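Side-chain contacts in adhesion G-protein coupled receptor G6 (Danio rerio, PDB 6V55), which is an adhesion G-protein coupled receptor linked to myelination, whose calcium-binding extracellular region probably takes part in cell adhesion and in control of receptor signalling: residues C193-D196 / N197-S201; W304-G308 / S309-T313. All blocks are in the same frame, centred on the assembly; numbering follows the deposited sequence.

Contact 1: C193-D196 / N197-S201; sequences CSVD and NFLTS. Unlike the reference sequence in segment 197-201: Phe198 (reference Leu).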
ATOM      1  N   CYS A 193       4.781 -27.257  54.916  1.00 42.82           N
ATOM      2  CA  CYS A 193       6.198 -26.914  54.887  1.00 45.59           C
ATOM      3  C   CYS A 193       6.289 -25.394  54.885  1.00 42.89           C
ATOM      4  O   CYS A 193       6.046 -24.758  53.854  1.00 39.34           O
ATOM      5  CB  CYS A 193       6.874 -27.532  53.665  1.00 51.68           C
ATOM      6  SG  CYS A 193       6.634 -29.339  53.539  1.00 60.93           S
ATOM      7  N   SER A 194       6.616 -24.812  56.042  1.00 44.74           N
ATOM      8  CA  SER A 194       6.666 -23.361  56.161  1.00 41.13           C
ATOM      9  C   SER A 194       7.934 -22.824  55.510  1.00 41.13           C
ATOM     10  O   SER A 194       9.032 -23.348  55.727  1.00 39.71           O
ATOM     11  CB  SER A 194       6.603 -22.930  57.622  1.00 40.94           C
ATOM     12  OG  SER A 194       7.355 -21.740  57.807  1.00 40.70           O
ATOM     13  N   VAL A 195       7.776 -21.797  54.685  1.00 43.39           N
ATOM     14  CA  VAL A 195       8.926 -21.147  54.073  1.00 44.90           C
ATOM     15  C   VAL A 195       9.092 -19.755  54.674  1.00 48.93           C
ATOM     16  O   VAL A 195       9.683 -18.872  54.037  1.00 43.55           O
ATOM     17  CB  VAL A 195       8.771 -21.063  52.545  1.00 42.53           C
ATOM     18  CG1 VAL A 195       8.977 -22.430  51.937  1.00 39.32           C
ATOM     19  CG2 VAL A 195       7.421 -20.485  52.166  1.00 37.36           C
ATOM     20  N   ASP A 196       8.591 -19.562  55.914  1.00 55.19           N
ATOM     21  CA  ASP A 196       8.407 -18.216  56.456  1.00 56.75           C
ATOM     22  C   ASP A 196       9.720 -17.520  56.792  1.00 54.59           C
ATOM     23  O   ASP A 196       9.796 -16.293  56.666  1.00 49.87           O
ATOM     24  CB  ASP A 196       7.495 -18.218  57.686  1.00 60.84           C
ATOM     25  CG  ASP A 196       6.800 -16.867  57.885  1.00 66.57           C
ATOM     26  OD1 ASP A 196       7.282 -16.045  58.708  1.00 69.40           O
ATOM     27  OD2 ASP A 196       5.799 -16.610  57.167  1.00 65.97           O
ATOM     28  N   ASN A 197      10.772 -18.284  57.107  1.00 59.25           N
ATOM     29  CA  ASN A 197      12.101 -17.737  57.369  1.00 62.46           C
ATOM     30  C   ASN A 197      12.787 -17.176  56.128  1.00 60.70           C
ATOM     31  O   ASN A 197      13.843 -16.550  56.270  1.00 58.20           O
ATOM     32  CB  ASN A 197      13.016 -18.809  57.969  1.00 65.56           C
ATOM     33  CG  ASN A 197      12.270 -19.795  58.842  1.00 68.68           C
ATOM     34  OD1 ASN A 197      11.641 -20.739  58.339  1.00 67.93           O
ATOM     35  ND2 ASN A 197      12.349 -19.595  60.164  1.00 69.64           N
ATOM     36  N   PHE A 198      12.265 -17.429  54.919  1.00 62.41           N
ATOM     37  CA  PHE A 198      12.903 -16.945  53.701  1.00 60.83           C
ATOM     38  C   PHE A 198      12.039 -15.966  52.914  1.00 58.25           C
ATOM     39  O   PHE A 198      12.551 -15.348  51.972  1.00 55.67           O
ATOM     40  CB  PHE A 198      13.291 -18.115  52.773  1.00 59.46           C
ATOM     41  CG  PHE A 198      13.949 -19.295  53.471  1.00 59.92           C
ATOM     42  CD1 PHE A 198      14.975 -19.122  54.406  1.00 57.39           C
ATOM     43  CD2 PHE A 198      13.570 -20.594  53.141  1.00 59.03           C
ATOM     44  CE1 PHE A 198      15.557 -20.209  55.023  1.00 53.81           C
ATOM     45  CE2 PHE A 198      14.170 -21.687  53.750  1.00 56.03           C
ATOM     46  CZ  PHE A 198      15.155 -21.487  54.688  1.00 55.08           C
ATOM     47  N   LEU A 199      10.758 -15.825  53.275  1.00 58.42           N
ATOM     48  CA  LEU A 199       9.809 -14.874  52.699  1.00 60.31           C
ATOM     49  C   LEU A 199       8.580 -14.845  53.596  1.00 65.30           C
ATOM     50  O   LEU A 199       8.236 -15.860  54.198  1.00 71.42           O
ATOM     51  CB  LEU A 199       9.366 -15.246  51.277  1.00 63.22           C
ATOM     52  CG  LEU A 199       8.356 -16.342  50.933  1.00 66.65           C
ATOM     53  CD1 LEU A 199       6.883 -15.877  51.021  1.00 62.40           C
ATOM     54  CD2 LEU A 199       8.681 -16.905  49.578  1.00 69.75           C
ATOM     55  N   THR A 200       7.888 -13.701  53.647  1.00 63.57           N
ATOM     56  CA  THR A 200       6.547 -13.672  54.240  1.00 60.85           C
ATOM     57  C   THR A 200       5.716 -12.567  53.595  1.00 56.91           C
ATOM     58  O   THR A 200       6.183 -11.833  52.712  1.00 53.81           O
ATOM     59  CB  THR A 200       6.560 -13.465  55.755  1.00 62.71           C
ATOM     60  OG1 THR A 200       5.204 -13.443  56.226  1.00 64.80           O
ATOM     61  CG2 THR A 200       7.229 -12.129  56.083  1.00 61.11           C
ATOM     62  N   SER A 201       4.467 -12.426  54.088  1.00 55.47           N
ATOM     63  CA  SER A 201       3.411 -11.574  53.533  1.00 54.65           C
ATOM     64  C   SER A 201       3.661 -10.080  53.723  1.00 66.89           C
ATOM     65  O   SER A 201       2.811  -9.285  53.316  1.00 71.51           O
ATOM     66  CB  SER A 201       2.054 -11.879  54.174  1.00 49.20           C
ATOM     67  OG  SER A 201       1.858 -13.236  54.479  1.00 45.58           O
TER
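The first torsions of Asp196 and Thr200 bring the carboxylate and the hydroxyl near each other. In Asp196 the carboxylate carbon CG lies roughly opposite the backbone N (chi1 -155°). In Thr200 the hydroxyl is fully anti to its N (chi1 180°). The two side chains cross at a slant beside a tight turn just after strand 191-194 in the pentaxin-like domain. It is a type I beta turn with Asp196 and Asn197 at its corners. Phe198 N closes it by donating to Val195 O at 3.1 Å, with a fairly straight N-H (161°) that comes from above the carbonyl plane. Leu199 N adds a weak bond to the same oxygen of Val195 at 3.3 Å, so two successive amides share one acceptor. Ser194 introduces the turn. Its OG accepts from Asp196 N at 3.1 Å, which makes an ST turn.

The carboxylate's link to Thr200 is also weak: Thr200 OG1 donates to Asp196 OD2 at 3.4 Å. The stronger partner of OD2 is the backbone N of Met184, so the aspartate ties the turn to a neighbouring loop. Val195 and Leu199 pack inward between strands 173-180 and 221-226, which belong to different sheets. Between these two the approach is loose, with Val195 CG2 4.4 Å from Leu199 CG. Phe198, where the reference sequence has Leu, stacks its ring with Phe231. Asp196 CA makes a CA-H...O contact with Leu199 O at 3.3 Å.

Contact 2: W304-G308 / S309-T313; sequences WTIPG and SSTQT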
ATOM      1  N   TRP A 304      -3.189 -22.620  29.191  1.00 34.44           N
ATOM      2  CA  TRP A 304      -4.089 -22.037  30.188  1.00 34.58           C
ATOM      3  C   TRP A 304      -5.479 -21.770  29.613  1.00 37.08           C
ATOM      4  O   TRP A 304      -5.664 -21.646  28.400  1.00 39.59           O
ATOM      5  CB  TRP A 304      -3.535 -20.703  30.733  1.00 34.20           C
ATOM      6  CG  TRP A 304      -2.244 -20.803  31.497  1.00 33.48           C
ATOM      7  CD1 TRP A 304      -0.969 -20.736  30.991  1.00 33.71           C
ATOM      8  CD2 TRP A 304      -2.102 -20.980  32.907  1.00 30.06           C
ATOM      9  NE1 TRP A 304      -0.042 -20.873  32.005  1.00 29.82           N
ATOM     10  CE2 TRP A 304      -0.714 -21.018  33.191  1.00 30.08           C
ATOM     11  CE3 TRP A 304      -3.012 -21.112  33.958  1.00 29.62           C
ATOM     12  CZ2 TRP A 304      -0.223 -21.175  34.483  1.00 30.32           C
ATOM     13  CZ3 TRP A 304      -2.526 -21.283  35.240  1.00 30.71           C
ATOM     14  CH2 TRP A 304      -1.142 -21.317  35.492  1.00 31.51           C
ATOM     15  N   THR A 305      -6.466 -21.668  30.510  1.00 38.84           N
ATOM     16  CA  THR A 305      -7.744 -21.010  30.217  1.00 41.30           C
ATOM     17  C   THR A 305      -7.847 -19.813  31.152  1.00 48.63           C
ATOM     18  O   THR A 305      -8.281 -19.941  32.302  1.00 50.23           O
ATOM     19  CB  THR A 305      -8.951 -21.924  30.401  1.00 37.12           C
ATOM     20  OG1 THR A 305      -9.152 -22.194  31.796  1.00 44.40           O
ATOM     21  CG2 THR A 305      -8.750 -23.205  29.665  1.00 28.83           C
ATOM     22  N   ILE A 306      -7.440 -18.657  30.652  1.00 50.96           N
ATOM     23  CA  ILE A 306      -7.564 -17.391  31.358  1.00 48.55           C
ATOM     24  C   ILE A 306      -8.368 -16.464  30.457  1.00 55.42           C
ATOM     25  O   ILE A 306      -7.971 -16.222  29.311  1.00 56.11           O
ATOM     26  CB  ILE A 306      -6.195 -16.774  31.687  1.00 43.21           C
ATOM     27  CG1 ILE A 306      -5.396 -17.697  32.605  1.00 42.27           C
ATOM     28  CG2 ILE A 306      -6.371 -15.406  32.326  1.00 43.68           C
ATOM     29  CD1 ILE A 306      -3.915 -17.414  32.564  1.00 40.89           C
ATOM     30  N   PRO A 307      -9.503 -15.940  30.914  1.00 59.96           N
ATOM     31  CA  PRO A 307     -10.288 -15.017  30.082  1.00 61.26           C
ATOM     32  C   PRO A 307      -9.594 -13.668  29.903  1.00 59.85           C
ATOM     33  O   PRO A 307      -8.629 -13.320  30.596  1.00 53.17           O
ATOM     34  CB  PRO A 307     -11.607 -14.877  30.854  1.00 61.93           C
ATOM     35  CG  PRO A 307     -11.651 -16.074  31.782  1.00 62.26           C
ATOM     36  CD  PRO A 307     -10.223 -16.336  32.140  1.00 61.22           C
ATOM     37  N   GLY A 308     -10.100 -12.911  28.915  1.00 60.80           N
ATOM     38  CA  GLY A 308      -9.594 -11.574  28.625  1.00 56.98           C
ATOM     39  C   GLY A 308      -9.872 -10.552  29.713  1.00 54.09           C
ATOM     40  O   GLY A 308      -9.130  -9.567  29.825  1.00 51.21           O
ATOM     41  N   SER A 309     -10.889 -10.802  30.555  1.00 53.92           N
ATOM     42  CA  SER A 309     -11.225  -9.941  31.687  1.00 56.71           C
ATOM     43  C   SER A 309     -10.151  -9.932  32.771  1.00 63.72           C
ATOM     44  O   SER A 309     -10.174  -9.043  33.631  1.00 66.84           O
ATOM     45  CB  SER A 309     -12.547 -10.393  32.317  1.00 55.94           C
ATOM     46  OG  SER A 309     -13.456 -10.852  31.333  1.00 56.73           O
ATOM     47  N   SER A 310      -9.230 -10.900  32.773  1.00 64.39           N
ATOM     48  CA  SER A 310      -8.144 -10.947  33.745  1.00 62.41           C
ATOM     49  C   SER A 310      -6.772 -10.921  33.065  1.00 62.03           C
ATOM     50  O   SER A 310      -5.840 -11.583  33.522  1.00 64.54           O
ATOM     51  CB  SER A 310      -8.264 -12.184  34.635  1.00 58.21           C
ATOM     52  OG  SER A 310      -9.619 -12.488  34.928  1.00 54.25           O
ATOM     53  N   THR A 311      -6.609 -10.186  31.954  1.00 58.18           N
ATOM     54  CA  THR A 311      -5.282  -9.937  31.383  1.00 58.29           C
ATOM     55  C   THR A 311      -5.058  -8.442  31.195  1.00 56.95           C
ATOM     56  O   THR A 311      -5.871  -7.770  30.553  1.00 61.72           O
ATOM     57  CB  THR A 311      -5.056 -10.635  30.023  1.00 61.86           C
ATOM     58  OG1 THR A 311      -5.798  -9.959  28.990  1.00 67.12           O
ATOM     59  CG2 THR A 311      -5.394 -12.131  30.058  1.00 58.89           C
ATOM     60  N   GLN A 312      -3.935  -7.935  31.712  1.00 55.38           N
ATOM     61  CA  GLN A 312      -3.498  -6.554  31.561  1.00 55.83           C
ATOM     62  C   GLN A 312      -2.231  -6.502  30.699  1.00 57.57           C
ATOM     63  O   GLN A 312      -1.894  -7.455  30.011  1.00 58.37           O
ATOM     64  CB  GLN A 312      -3.287  -5.924  32.934  1.00 58.10           C
ATOM     65  CG  GLN A 312      -4.532  -5.308  33.525  1.00 63.17           C
ATOM     66  CD  GLN A 312      -4.205  -4.374  34.674  1.00 71.30           C
ATOM     67  OE1 GLN A 312      -5.014  -4.185  35.585  1.00 76.42           O
ATOM     68  NE2 GLN A 312      -3.002  -3.795  34.647  1.00 71.79           N
ATOM     69  N   THR A 313      -1.555  -5.353  30.687  1.00 59.80           N
ATOM     70  CA  THR A 313      -0.295  -5.178  29.965  1.00 61.10           C
ATOM     71  C   THR A 313       0.558  -4.228  30.806  1.00 61.72           C
ATOM     72  O   THR A 313       0.020  -3.430  31.587  1.00 59.70           O
ATOM     73  CB  THR A 313      -0.506  -4.637  28.519  1.00 60.55           C
ATOM     74  OG1 THR A 313      -1.716  -5.160  27.947  1.00 58.60           O
ATOM     75  CG2 THR A 313       0.654  -5.006  27.579  1.00 56.52           C
TER
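The Pro307 carbonyl is the flat group met from both sides. Over one face comes Ser310 N, which gives Pro307 O a weak hydrogen bond at 3.3 Å. Toward the other side lies the methyl CG2 of Thr311, 3.5 Å from Pro307 O. The Pro307 ring takes a lesser part: its CB stands 4.1 Å from Ser309 N. The indole of Trp304 lies outside this turn and packs edge-to-face with Trp299.

The motif is a pair of overlapping turns, with Gly308 and Ser309 in 3-10 conformation. A second i to i+3 bond follows the first, from Thr311 N to Gly308 O at 3.4 Å, again weak. Thr311 turns its hydroxyl to lie between its own N and carbonyl carbon (chi1 74°). This brings Thr311 OG1 over to Gly308 O at 3.5 Å, where it donates a third weak bond. The same torsion sends Thr311 CG2 the other way, against Ile306 CG2 at 4.1 Å, and these two side chains cross at a slant. Ile306 CG2 also lies 4.0 Å from Ser310 O. The turn sits at the surface, late in the pentaxin-family region. It leads the chain from strand 304-305 to Gln312, whose backbone bonds with Lys121.

Across the turn, the polar bonding rests on two backbone carbonyls. Gly308 O takes both donors of a single threonine, and each bond is long. Within the turn, three weak bonds and a few methyl contacts bear the contact, so no single interaction dominates.

Contact 1 and contact 2 come in series along the chain, and both belong to the pentaxin-like part of the protein. Their centres are 29 Å apart. The nearest atoms are about 18 Å apart, so the two do not touch. Each is a tight turn that follows a strand. Contact 1 follows 191-194, at the edge of a five-stranded antiparallel sheet. Contact 2 follows 304-305, which pairs, weakly, with 133-134. Contact 1 lies farther from the centre of the chain, about 58 Å against 34 Å between centres. Around contact 2, Thr305 bonds by its backbone to Arg133 and Gln312 to Lys121. These bonds join late and early segments of the pentaxin-like part.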